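Local atomic coordinates of glia-derived nexin (Homo sapiens, PDB entry 4DY0), a protein that inhibits serine proteases such as thrombin, trypsin and urokinase, binds heparin, and promotes neurite extension by blocking thrombin. Residues K175-Q179 with L201-S205. Sequence-based numbering, arbitrary orientation.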
# COMPACT_ATOMS: atom_id res chain seq x y z
N LYS A 175 13.66 13.00 -8.95
CA LYS A 175 13.86 14.34 -9.48
C LYS A 175 15.36 14.63 -9.44
O LYS A 175 15.93 15.18 -10.38
CB LYS A 175 13.09 15.37 -8.67
CG LYS A 175 13.41 16.81 -9.03
CD LYS A 175 12.50 17.78 -8.30
CE LYS A 175 12.92 19.22 -8.55
NZ LYS A 175 12.05 20.17 -7.80
N SER A 176 15.99 14.23 -8.34
CA SER A 176 17.44 14.35 -8.20
C SER A 176 18.07 12.97 -8.02
O SER A 176 17.95 12.34 -6.98
CB SER A 176 17.78 15.25 -7.01
OG SER A 176 19.18 15.40 -6.90
N ARG A 177 18.76 12.51 -9.06
CA ARG A 177 19.31 11.16 -9.08
C ARG A 177 20.39 10.95 -8.04
O ARG A 177 20.99 11.90 -7.55
CB ARG A 177 19.89 10.85 -10.46
CG ARG A 177 21.21 11.56 -10.75
CD ARG A 177 21.63 11.34 -12.20
NE ARG A 177 22.81 12.13 -12.57
CZ ARG A 177 23.24 12.30 -13.82
NH1 ARG A 177 22.58 11.74 -14.83
NH2 ARG A 177 24.32 13.02 -14.06
N PHE A 178 20.63 9.68 -7.71
CA PHE A 178 21.81 9.30 -6.95
C PHE A 178 22.87 8.83 -7.94
O PHE A 178 22.54 8.32 -9.01
CB PHE A 178 21.49 8.15 -5.99
CG PHE A 178 20.57 8.52 -4.87
CD1 PHE A 178 19.20 8.51 -5.06
CD2 PHE A 178 21.07 8.86 -3.62
CE1 PHE A 178 18.34 8.85 -4.03
CE2 PHE A 178 20.22 9.19 -2.59
CZ PHE A 178 18.86 9.19 -2.79
N GLN A 179 24.13 9.00 -7.58
CA GLN A 179 25.22 8.56 -8.45
C GLN A 179 25.85 7.27 -7.95
O GLN A 179 26.24 7.17 -6.78
CB GLN A 179 26.27 9.66 -8.60
CG GLN A 179 25.79 10.80 -9.49
CD GLN A 179 26.84 11.87 -9.69
OE1 GLN A 179 27.44 12.35 -8.73
NE2 GLN A 179 27.07 12.25 -10.94
N LEU A 201 22.52 4.28 -1.16
CA LEU A 201 22.62 5.46 -2.00
C LEU A 201 23.04 6.65 -1.15
O LEU A 201 22.66 6.74 0.02
CB LEU A 201 21.26 5.76 -2.63
CG LEU A 201 20.47 4.56 -3.18
CD1 LEU A 201 19.02 4.95 -3.44
CD2 LEU A 201 21.11 4.00 -4.44
N ALA A 202 23.81 7.55 -1.74
CA ALA A 202 24.22 8.77 -1.05
C ALA A 202 24.29 9.95 -2.01
O ALA A 202 24.81 9.83 -3.11
CB ALA A 202 25.55 8.58 -0.37
N GLN A 203 23.78 11.09 -1.57
CA GLN A 203 23.95 12.33 -2.32
C GLN A 203 23.78 13.53 -1.39
O GLN A 203 23.04 13.48 -0.41
CB GLN A 203 22.95 12.41 -3.47
CG GLN A 203 21.58 12.92 -3.06
CD GLN A 203 20.66 13.11 -4.24
OE1 GLN A 203 20.53 14.21 -4.77
NE2 GLN A 203 20.02 12.02 -4.67
N LEU A 204 24.50 14.60 -1.71
CA LEU A 204 24.37 15.85 -0.99
C LEU A 204 23.54 16.77 -1.87
O LEU A 204 23.93 17.08 -3.00
CB LEU A 204 25.74 16.46 -0.75
CG LEU A 204 25.92 17.41 0.44
CD1 LEU A 204 27.24 18.17 0.32
CD2 LEU A 204 24.75 18.37 0.56
N SER A 205 22.39 17.20 -1.37
CA SER A 205 21.46 17.97 -2.18
C SER A 205 20.40 18.62 -1.29
O SER A 205 20.39 18.42 -0.08
CB SER A 205 20.81 17.06 -3.22
OG SER A 205 19.91 17.78 -4.05
O HOH W 1 24.51 6.87 -4.52
O HOH W 2 25.24 10.79 -5.70
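Ser176 OG donates a 2.8 Å hydrogen bond to Gln203 OE1, meeting a lone pair in the carbonyl plane. The other half of the same amide answers the same residue: Gln203 NE2 gives a nearly straight bond (173°) to Ser176 O, 3.1 Å away, reaching that oxygen from above its carbonyl plane. A primary amide suits this place because it offers donor and acceptor side by side; serine adds a short hydroxyl donor to its backbone carbonyl. Beyond CG the Gln203 chain is extended (chi2 175°), carrying the amide across to the loop. Gln203 NE2 also lies 3.3 Å above the plane of the Phe178 ring, over its centre, with amide and ring planes perpendicular. On the opposite face Leu201 CB, offset toward the rim, makes a CH-pi contact 3.7 Å from the centroid of the Phe178 ring; the flat phenylalanine thus serves both an amide and leucine's aliphatic carbon, and Trp174 meets it edge-to-face. Replacing Gln203 by an alanine would probably leave the hydroxyl and carbonyl of Ser176 without these partners. Farther along, two waters link the backbones of Gln179 and Ala202. The contact lays the loop between strands 162-170 and 184-189 against strand 195-213 of the serpin fold, which pairs with strand 266-284.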